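Local coordinates for protein lipoxygenase (Cyanothece sp., PDB 5EK8) that is a non-heme iron 9R-lipoxygenase that probably inserts molecular oxygen into polyunsaturated fatty acids, at residues F277-Y282 with G417-P422; L16-I21 with Q193-A198; S62-P67 with C374-R379. All blocks are in the same frame, centred on the assembly; numbering follows the deposited sequence.

How the interactions relate
The three contacts illustrate how segments far apart in sequence are joined at separate places in a lipoxygenase fold. Their centres lie 34 to 37 Å apart and their nearest atoms about 19 to 21 Å, so none touches another. Interaction 2 closes before interaction 1 opens, whereas interaction 3 alternates with each of them along the chain. Helix 337-377, which carries the iron ligands His359 and His364, supplies one side of interaction 3 near its C-terminal end and also backs interaction 1 through Phe352. Interaction 2 joins the N-terminal helix 2-21 to helix 188-214. Interaction 3 thus links the probable PLAT domain to the helical body, while the other two lie elsewhere in the fold, interaction 1 beside a sodium site.

Interaction 1 (F277-Y282 with G417-P422); sequences FIWDNY and GPLTYP. With NA (sodium ion), chain C.
Tyr282 and Leu419 bring the two backbones to their nearest approach, 7.0 Å between CA atoms, at the end of a type I beta turn that runs from Trp279 to Tyr282 and is closed by a 3.0 Å hydrogen bond from Tyr282 N to Trp279 O. The turn lies in the loop between strands 272-277 and 291-300 and meets the segment leading into helix 421-432. It presents Trp279 and Tyr282 on the same side, and Leu419 reaches into the angle between them. Leu419 CD1 lies 3.7 Å from Tyr282 CB and, less tightly, 4.3 Å from Trp279 CE3, while the second branch, Leu419 CD2, rests 3.8 Å from the same Tyr282 CB. Leucine thus meets the root of the tyrosine more than its ring. With CG set anti to its own carbonyl carbon (chi1 -47°), the tyrosine carries its ring away from the leucine, and the hydroxyl is hydrogen-bonded to the backbone N of Ile505. One face of that ring is covered by CB of the preceding Asn281. Met427 of helix 421-432 touches Trp279, Tyr282 and Leu419, and Phe352 of the long helix 337-377 packs on Leu419.

On the far side of its own backbone from this cluster, Leu419 helps to bind a sodium ion. Leu419 O is 2.7 Å from the metal and Gly417 O is 2.6 Å away, with Asp285 OD1 and Val414 O completing the protein ligands. Leu419 therefore does double duty: its carbonyl oxygen, like that of Gly417, binds the cation, while its side chain is buried among hydrocarbon. Because no hydrogen bond crosses between the segments, their direct attachment is wholly apolar; the ion, shared with Asp285 and Val414, probably adds an electrostatic link, beside the backbone hydrogen bond of Pro418 with Asp285.

Interaction 2 (L16-I21 with Q193-A198); sequences LVLKVI and QAYASA
Ile21 and Tyr195 supply the aromatic part of this helix-helix contact, a CH-pi interaction. The isoleucine methyl CG2 sits almost centrally over one face of the tyrosine ring, 3.6 Å from its centroid and only 13° off the ring normal. From there Ile21 CG2 touches most of the ring carbons, coming nearest to Tyr195 CD2 at 3.5 Å. The other branch of Ile21 takes a different part of the same ring: placing CG1 anti to the carbonyl carbon (chi1 -49°) carries Ile21 CD1 to within 4.0 Å of Tyr195 CE1. Both branches thus reach the same ring.

The elements being joined are the N-terminal helix 2-21, at its last turn and a half, and helix 188-214. Their local axes approach to 9.6 Å and run in largely opposed directions, 135° apart, a spacing consistent with branched aliphatic side chains meeting a tyrosine and an alanine. The region is partly exposed, yet helix 188-214, on which helix 2-21 packs, passes near the iron ligand Ile668: the side chains of Ala198 and Ile668 are about 9 Å apart. Helix 24-36 closes the group, its Ile30 touching both Ile21 and Tyr195.

The remaining apolar packing belongs to Leu18. It meets the tyrosine at about a right angle, Leu18 CD2 lying 4.2 Å from Tyr195 CD1, and its aliphatic partner is the alanine, with Leu18 CD2 4.0 Å from Ala198 CB. Leu18 CD1 also lies 3.8 Å from Ala198 O, alongside the alanine CB. Polar interactions do not bridge the two segments; Ala198 O has a hydrogen-bond partner further along its own helix, the hydroxyl of Thr202.

Interaction 3 (S62-P67 with C374-R379); sequences SDTNKP and CFRNLR
Asp63 OD1 is gripped by two groups: it offers its syn lone pair to Arg376 NH1 at 2.9 Å, along a bent path (135°), and also accepts from the backbone N of Tyr165. The second carboxylate oxygen completes an end-on, two-nitrogen salt bridge: Arg376 NH2 donates to Asp63 OD2 at 3.0 Å along a fairly straight path. The two flat groups are not coplanar, being twisted 39° apart, and the twist falls unevenly. OD2 lies close to the guanidinium plane, whereas OD1 is tilted 30° out of it. Thr64 OG1 stands at the guanidinium edge, 3.4 Å from Arg376 NH2, but the angle is too poor for a hydrogen bond.

Further bonds fix the arginine, with NE paired to Asp491 of helix 482-495 and NH1 also bonded to Trp163 O. The loop after strand 53-61, probably part of the PLAT beta domain, is thereby joined to the end of helix 337-377, whose earlier turns carry two iron ligands. The buried positive charge is probably well compensated by two carboxylates, and the arginine is one of several polar links, with Lys66 to Glu490 and Glu494, joining the probable PLAT domain to the helical body.

Interaction 1 (F277-Y282 with G417-P422)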
loop_
_atom_site.group_PDB
_atom_site.type_symbol
_atom_site.label_atom_id
_atom_site.label_comp_id
_atom_site.label_asym_id
_atom_site.label_seq_id
_atom_site.Cartn_x
_atom_site.Cartn_y
_atom_site.Cartn_z
ATOM N N PHE A 277 -3.566 5.543 23.241
ATOM C CA PHE A 277 -2.874 4.372 22.741
ATOM C C PHE A 277 -2.715 3.368 23.875
ATOM O O PHE A 277 -1.931 3.580 24.803
ATOM C CB PHE A 277 -1.523 4.752 22.140
ATOM C CG PHE A 277 -1.633 5.621 20.918
ATOM C CD1 PHE A 277 -2.265 5.153 19.774
ATOM C CD2 PHE A 277 -1.104 6.904 20.910
ATOM C CE1 PHE A 277 -2.375 5.945 18.653
ATOM C CE2 PHE A 277 -1.209 7.704 19.791
ATOM C CZ PHE A 277 -1.842 7.224 18.658
ATOM N N ILE A 278 -3.487 2.286 23.794
ATOM C CA ILE A 278 -3.472 1.230 24.802
ATOM C C ILE A 278 -3.105 -0.110 24.169
ATOM O O ILE A 278 -3.693 -0.519 23.168
ATOM C CB ILE A 278 -4.834 1.106 25.522
ATOM C CG1 ILE A 278 -5.024 2.257 26.513
ATOM C CG2 ILE A 278 -4.929 -0.215 26.254
ATOM C CD1 ILE A 278 -5.764 3.437 25.942
ATOM N N TRP A 279 -2.136 -0.791 24.768
ATOM C CA TRP A 279 -1.549 -1.982 24.167
ATOM C C TRP A 279 -1.837 -3.244 24.974
ATOM O O TRP A 279 -1.173 -4.266 24.793
ATOM C CB TRP A 279 -0.035 -1.795 24.010
ATOM C CG TRP A 279 0.329 -0.458 23.441
ATOM C CD1 TRP A 279 0.538 0.701 24.135
ATOM C CD2 TRP A 279 0.515 -0.136 22.058
ATOM N NE1 TRP A 279 0.843 1.726 23.268
ATOM C CE2 TRP A 279 0.835 1.236 21.987
ATOM C CE3 TRP A 279 0.441 -0.875 20.872
ATOM C CZ2 TRP A 279 1.083 1.883 20.779
ATOM C CZ3 TRP A 279 0.685 -0.227 19.671
ATOM C CH2 TRP A 279 1.005 1.136 19.635
ATOM N N ASP A 280 -2.834 -3.174 25.853
ATOM C CA ASP A 280 -3.182 -4.308 26.712
ATOM C C ASP A 280 -3.486 -5.577 25.912
ATOM O O ASP A 280 -3.348 -6.694 26.419
ATOM C CB ASP A 280 -4.378 -3.962 27.599
ATOM C CG ASP A 280 -4.079 -2.838 28.566
ATOM O OD1 ASP A 280 -5.029 -2.154 29.000
ATOM O OD2 ASP A 280 -2.891 -2.633 28.885
ATOM N N ASN A 281 -3.876 -5.388 24.654
ATOM C CA ASN A 281 -4.249 -6.482 23.763
ATOM C C ASN A 281 -3.075 -7.240 23.133
ATOM O O ASN A 281 -3.268 -8.285 22.513
ATOM C CB ASN A 281 -5.129 -5.937 22.641
ATOM C CG ASN A 281 -6.445 -6.657 22.532
ATOM O OD1 ASN A 281 -6.979 -7.162 23.520
ATOM N ND2 ASN A 281 -6.981 -6.712 21.321
ATOM N N TYR A 282 -1.863 -6.713 23.282
ATOM C CA TYR A 282 -0.745 -7.178 22.459
ATOM C C TYR A 282 0.459 -7.695 23.238
ATOM O O TYR A 282 0.708 -7.296 24.378
ATOM C CB TYR A 282 -0.314 -6.052 21.523
ATOM C CG TYR A 282 -1.499 -5.414 20.846
ATOM C CD1 TYR A 282 -2.211 -6.099 19.870
ATOM C CD2 TYR A 282 -1.929 -4.141 21.199
ATOM C CE1 TYR A 282 -3.311 -5.535 19.253
ATOM C CE2 TYR A 282 -3.030 -3.560 20.581
ATOM C CZ TYR A 282 -3.719 -4.266 19.611
ATOM O OH TYR A 282 -4.813 -3.704 18.994
ATOM N N GLY A 417 9.776 -2.209 16.620
ATOM C CA GLY A 417 8.542 -2.038 17.365
ATOM C C GLY A 417 8.577 -2.794 18.682
ATOM O O GLY A 417 9.284 -3.802 18.810
ATOM N N PRO A 418 7.799 -2.318 19.671
ATOM C CA PRO A 418 7.764 -2.870 21.032
ATOM C C PRO A 418 7.031 -4.209 21.127
ATOM O O PRO A 418 7.003 -4.834 22.190
ATOM C CB PRO A 418 7.012 -1.797 21.815
ATOM C CG PRO A 418 6.081 -1.218 20.803
ATOM C CD PRO A 418 6.831 -1.218 19.502
ATOM N N LEU A 419 6.439 -4.643 20.023
ATOM C CA LEU A 419 5.661 -5.870 20.025
ATOM C C LEU A 419 6.402 -7.015 19.363
ATOM O O LEU A 419 7.374 -6.809 18.640
ATOM C CB LEU A 419 4.322 -5.648 19.322
ATOM C CG LEU A 419 3.449 -4.566 19.958
ATOM C CD1 LEU A 419 2.099 -4.487 19.256
ATOM C CD2 LEU A 419 3.286 -4.820 21.453
ATOM N N THR A 420 5.927 -8.226 19.622
ATOM C CA THR A 420 6.367 -9.394 18.880
ATOM C C THR A 420 5.722 -9.347 17.498
ATOM O O THR A 420 4.891 -8.478 17.225
ATOM C CB THR A 420 5.987 -10.703 19.598
ATOM O OG1 THR A 420 4.566 -10.871 19.564
ATOM C CG2 THR A 420 6.459 -10.676 21.043
ATOM N N TYR A 421 6.109 -10.261 16.617
ATOM C CA TYR A 421 5.441 -10.340 15.323
ATOM C C TYR A 421 3.945 -10.665 15.485
ATOM O O TYR A 421 3.113 -10.034 14.829
ATOM C CB TYR A 421 6.114 -11.365 14.407
ATOM C CG TYR A 421 5.309 -11.639 13.159
ATOM C CD1 TYR A 421 5.254 -10.704 12.125
ATOM C CD2 TYR A 421 4.591 -12.827 13.017
ATOM C CE1 TYR A 421 4.513 -10.947 10.981
ATOM C CE2 TYR A 421 3.844 -13.082 11.878
ATOM C CZ TYR A 421 3.807 -12.136 10.863
ATOM O OH TYR A 421 3.068 -12.377 9.726
ATOM N N PRO A 422 3.591 -11.640 16.352
ATOM C CA PRO A 422 2.152 -11.848 16.575
ATOM C C PRO A 422 1.395 -10.595 17.028
ATOM O O PRO A 422 0.247 -10.419 16.626
ATOM C CB PRO A 422 2.125 -12.918 17.671
ATOM C CG PRO A 422 3.352 -13.710 17.428
ATOM C CD PRO A 422 4.391 -12.721 16.968
HETATM NA NA NA C . 10.029 -6.316 18.558
#

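Interaction 2 (L16-I21 with Q193-A198)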
loop_
_atom_site.group_PDB
_atom_site.type_symbol
_atom_site.label_atom_id
_atom_site.label_comp_id
_atom_site.label_asym_id
_atom_site.label_seq_id
_atom_site.Cartn_x
_atom_site.Cartn_y
_atom_site.Cartn_z
ATOM N N LEU A 16 27.838 -4.860 -2.293
ATOM C CA LEU A 16 28.341 -5.278 -3.599
ATOM C C LEU A 16 27.224 -5.447 -4.627
ATOM O O LEU A 16 27.336 -4.980 -5.765
ATOM C CB LEU A 16 29.118 -6.585 -3.468
ATOM C CG LEU A 16 30.368 -6.554 -2.588
ATOM C CD1 LEU A 16 31.055 -7.921 -2.547
ATOM C CD2 LEU A 16 31.334 -5.474 -3.060
ATOM N N VAL A 17 26.148 -6.121 -4.227
ATOM C CA VAL A 17 25.010 -6.316 -5.115
ATOM C C VAL A 17 24.484 -4.969 -5.595
ATOM O O VAL A 17 24.221 -4.785 -6.788
ATOM C CB VAL A 17 23.885 -7.096 -4.426
ATOM C CG1 VAL A 17 22.649 -7.145 -5.307
ATOM C CG2 VAL A 17 24.358 -8.501 -4.092
ATOM N N LEU A 18 24.355 -4.023 -4.668
ATOM C CA LEU A 18 23.878 -2.698 -5.037
ATOM C C LEU A 18 24.831 -2.015 -6.002
ATOM O O LEU A 18 24.397 -1.234 -6.843
ATOM C CB LEU A 18 23.667 -1.844 -3.791
ATOM C CG LEU A 18 22.390 -2.247 -3.041
ATOM C CD1 LEU A 18 22.266 -1.533 -1.707
ATOM C CD2 LEU A 18 21.161 -1.991 -3.903
ATOM N N LYS A 19 26.122 -2.319 -5.891
ATOM C CA LYS A 19 27.093 -1.794 -6.849
ATOM C C LYS A 19 26.810 -2.339 -8.244
ATOM O O LYS A 19 26.825 -1.597 -9.225
ATOM C CB LYS A 19 28.523 -2.153 -6.444
ATOM C CG LYS A 19 28.866 -1.870 -4.995
ATOM C CD LYS A 19 28.776 -0.399 -4.662
ATOM C CE LYS A 19 29.138 -0.161 -3.206
ATOM N NZ LYS A 19 29.104 1.284 -2.860
ATOM N N VAL A 20 26.554 -3.644 -8.319
ATOM C CA VAL A 20 26.306 -4.302 -9.599
ATOM C C VAL A 20 25.030 -3.804 -10.283
ATOM O O VAL A 20 25.019 -3.559 -11.491
ATOM C CB VAL A 20 26.210 -5.828 -9.433
ATOM C CG1 VAL A 20 26.105 -6.502 -10.789
ATOM C CG2 VAL A 20 27.418 -6.355 -8.678
ATOM N N ILE A 21 23.958 -3.653 -9.511
ATOM C CA ILE A 21 22.679 -3.258 -10.088
ATOM C C ILE A 21 22.662 -1.781 -10.469
ATOM O O ILE A 21 22.172 -1.418 -11.537
ATOM C CB ILE A 21 21.513 -3.552 -9.122
ATOM C CG1 ILE A 21 21.612 -4.985 -8.601
ATOM C CG2 ILE A 21 20.178 -3.348 -9.816
ATOM C CD1 ILE A 21 20.487 -5.378 -7.693
ATOM N N GLN A 193 15.357 4.543 -9.481
ATOM C CA GLN A 193 15.334 5.405 -8.304
ATOM C C GLN A 193 15.583 4.591 -7.040
ATOM O O GLN A 193 16.355 5.000 -6.163
ATOM C CB GLN A 193 14.003 6.148 -8.191
ATOM C CG GLN A 193 13.818 7.243 -9.215
ATOM C CD GLN A 193 12.877 8.321 -8.725
ATOM O OE1 GLN A 193 12.530 8.362 -7.541
ATOM N NE2 GLN A 193 12.454 9.203 -9.630
ATOM N N ALA A 194 14.937 3.433 -6.955
ATOM C CA ALA A 194 15.119 2.579 -5.788
ATOM C C ALA A 194 16.585 2.208 -5.598
ATOM O O ALA A 194 17.165 2.435 -4.530
ATOM C CB ALA A 194 14.267 1.323 -5.904
ATOM N N TYR A 195 17.185 1.653 -6.647
ATOM C CA TYR A 195 18.549 1.148 -6.559
ATOM C C TYR A 195 19.551 2.277 -6.350
ATOM O O TYR A 195 20.579 2.090 -5.702
ATOM C CB TYR A 195 18.888 0.333 -7.810
ATOM C CG TYR A 195 18.124 -0.973 -7.868
ATOM C CD1 TYR A 195 18.101 -1.829 -6.770
ATOM C CD2 TYR A 195 17.399 -1.337 -8.999
ATOM C CE1 TYR A 195 17.397 -3.020 -6.800
ATOM C CE2 TYR A 195 16.688 -2.530 -9.040
ATOM C CZ TYR A 195 16.689 -3.368 -7.935
ATOM O OH TYR A 195 15.984 -4.556 -7.963
ATOM N N ALA A 196 19.236 3.453 -6.879
ATOM C CA ALA A 196 20.091 4.616 -6.694
ATOM C C ALA A 196 20.091 5.054 -5.235
ATOM O O ALA A 196 21.154 5.185 -4.608
ATOM C CB ALA A 196 19.636 5.751 -7.588
ATOM N N SER A 197 18.888 5.288 -4.711
ATOM C CA SER A 197 18.697 5.694 -3.320
ATOM C C SER A 197 19.384 4.714 -2.375
ATOM O O SER A 197 20.120 5.108 -1.455
ATOM C CB SER A 197 17.202 5.789 -2.998
ATOM O OG SER A 197 16.972 6.521 -1.809
ATOM N N ALA A 198 19.149 3.431 -2.623
ATOM C CA ALA A 198 19.752 2.383 -1.818
ATOM C C ALA A 198 21.274 2.412 -1.943
ATOM O O ALA A 198 21.977 2.197 -0.963
ATOM C CB ALA A 198 19.203 1.014 -2.218
#

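Interaction 3 (S62-P67 with C374-R379)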
loop_
_atom_site.group_PDB
_atom_site.type_symbol
_atom_site.label_atom_id
_atom_site.label_comp_id
_atom_site.label_asym_id
_atom_site.label_seq_id
_atom_site.Cartn_x
_atom_site.Cartn_y
_atom_site.Cartn_z
ATOM N N SER A 62 -8.023 -20.396 -11.844
ATOM C CA SER A 62 -7.588 -21.624 -11.186
ATOM C C SER A 62 -8.082 -21.724 -9.736
ATOM O O SER A 62 -8.274 -22.828 -9.225
ATOM C CB SER A 62 -6.063 -21.739 -11.221
ATOM O OG SER A 62 -5.462 -20.670 -10.515
ATOM N N ASP A 63 -8.296 -20.583 -9.081
ATOM C CA ASP A 63 -8.613 -20.581 -7.651
ATOM C C ASP A 63 -10.105 -20.476 -7.323
ATOM O O ASP A 63 -10.556 -21.060 -6.338
ATOM C CB ASP A 63 -7.849 -19.456 -6.929
ATOM C CG ASP A 63 -8.080 -18.076 -7.539
ATOM O OD1 ASP A 63 -7.467 -17.108 -7.034
ATOM O OD2 ASP A 63 -8.856 -17.950 -8.511
ATOM N N THR A 64 -10.868 -19.743 -8.129
ATOM C CA THR A 64 -12.305 -19.607 -7.886
ATOM C C THR A 64 -13.128 -20.424 -8.876
ATOM O O THR A 64 -14.330 -20.618 -8.685
ATOM C CB THR A 64 -12.767 -18.135 -7.961
ATOM O OG1 THR A 64 -12.573 -17.631 -9.290
ATOM C CG2 THR A 64 -11.993 -17.273 -6.969
ATOM N N ASN A 65 -12.474 -20.899 -9.932
ATOM C CA ASN A 65 -13.139 -21.637 -11.007
ATOM C C ASN A 65 -14.275 -20.839 -11.653
ATOM O O ASN A 65 -15.145 -21.402 -12.319
ATOM C CB ASN A 65 -13.657 -22.984 -10.496
ATOM C CG ASN A 65 -12.537 -23.964 -10.206
ATOM O OD1 ASN A 65 -11.521 -23.979 -10.898
ATOM N ND2 ASN A 65 -12.715 -24.784 -9.179
ATOM N N LYS A 66 -14.250 -19.524 -11.451
ATOM C CA LYS A 66 -15.135 -18.609 -12.158
ATOM C C LYS A 66 -14.575 -18.377 -13.552
ATOM O O LYS A 66 -13.386 -18.583 -13.780
ATOM C CB LYS A 66 -15.275 -17.281 -11.407
ATOM C CG LYS A 66 -16.072 -17.366 -10.118
ATOM C CD LYS A 66 -16.410 -15.980 -9.608
ATOM C CE LYS A 66 -17.206 -16.045 -8.322
ATOM N NZ LYS A 66 -17.587 -14.687 -7.849
ATOM N N PRO A 67 -15.428 -17.958 -14.496
ATOM C CA PRO A 67 -14.949 -17.705 -15.858
ATOM C C PRO A 67 -13.922 -16.584 -15.931
ATOM O O PRO A 67 -14.094 -15.549 -15.287
ATOM C CB PRO A 67 -16.224 -17.318 -16.616
ATOM C CG PRO A 67 -17.210 -16.936 -15.565
ATOM C CD PRO A 67 -16.888 -17.801 -14.390
ATOM N N CYS A 374 -9.317 -5.870 -8.871
ATOM C CA CYS A 374 -9.350 -4.985 -10.028
ATOM C C CYS A 374 -8.706 -5.619 -11.247
ATOM O O CYS A 374 -9.342 -5.759 -12.292
ATOM C CB CYS A 374 -8.649 -3.664 -9.708
ATOM S SG CYS A 374 -8.320 -2.626 -11.147
ATOM N N PHE A 375 -7.441 -5.997 -11.112
ATOM C CA PHE A 375 -6.715 -6.583 -12.230
ATOM C C PHE A 375 -7.284 -7.944 -12.605
ATOM O O PHE A 375 -7.092 -8.418 -13.723
ATOM C CB PHE A 375 -5.223 -6.695 -11.907
ATOM C CG PHE A 375 -4.483 -5.393 -12.034
ATOM C CD1 PHE A 375 -4.033 -4.956 -13.269
ATOM C CD2 PHE A 375 -4.248 -4.599 -10.923
ATOM C CE1 PHE A 375 -3.358 -3.761 -13.392
ATOM C CE2 PHE A 375 -3.574 -3.402 -11.042
ATOM C CZ PHE A 375 -3.130 -2.984 -12.277
ATOM N N ARG A 376 -7.991 -8.567 -11.668
ATOM C CA ARG A 376 -8.628 -9.842 -11.949
ATOM C C ARG A 376 -9.828 -9.685 -12.869
ATOM O O ARG A 376 -10.044 -10.519 -13.745
ATOM C CB ARG A 376 -9.064 -10.529 -10.657
ATOM C CG ARG A 376 -8.000 -11.385 -10.008
ATOM C CD ARG A 376 -8.510 -11.975 -8.695
ATOM N NE ARG A 376 -9.476 -13.043 -8.915
ATOM C CZ ARG A 376 -9.174 -14.335 -8.866
ATOM N NH1 ARG A 376 -7.935 -14.718 -8.596
ATOM N NH2 ARG A 376 -10.111 -15.248 -9.079
ATOM N N ASN A 377 -10.607 -8.622 -12.681
ATOM C CA ASN A 377 -11.924 -8.572 -13.322
ATOM C C ASN A 377 -12.232 -7.363 -14.214
ATOM O O ASN A 377 -13.267 -7.340 -14.881
ATOM C CB ASN A 377 -13.008 -8.671 -12.244
ATOM C CG ASN A 377 -12.876 -9.927 -11.401
ATOM O OD1 ASN A 377 -13.271 -11.013 -11.821
ATOM N ND2 ASN A 377 -12.324 -9.782 -10.201
ATOM N N LEU A 378 -11.354 -6.366 -14.235
ATOM C CA LEU A 378 -11.635 -5.149 -14.996
ATOM C C LEU A 378 -10.813 -5.055 -16.279
ATOM O O LEU A 378 -9.619 -4.756 -16.237
ATOM C CB LEU A 378 -11.392 -3.913 -14.127
ATOM C CG LEU A 378 -12.305 -3.801 -12.905
ATOM C CD1 LEU A 378 -12.057 -2.499 -12.153
ATOM C CD2 LEU A 378 -13.769 -3.923 -13.321
ATOM N N ARG A 379 -11.462 -5.301 -17.415
ATOM C CA ARG A 379 -10.799 -5.248 -18.720
ATOM C C ARG A 379 -11.524 -4.341 -19.717
ATOM O O ARG A 379 -11.036 -3.260 -20.049
ATOM C CB ARG A 379 -10.669 -6.655 -19.304
ATOM C CG ARG A 379 -9.374 -7.339 -18.931
ATOM C CD ARG A 379 -9.462 -8.842 -19.074
ATOM N NE ARG A 379 -8.943 -9.483 -17.875
ATOM C CZ ARG A 379 -9.679 -10.193 -17.029
ATOM N NH1 ARG A 379 -9.117 -10.729 -15.957
ATOM N NH2 ARG A 379 -10.970 -10.377 -17.261
#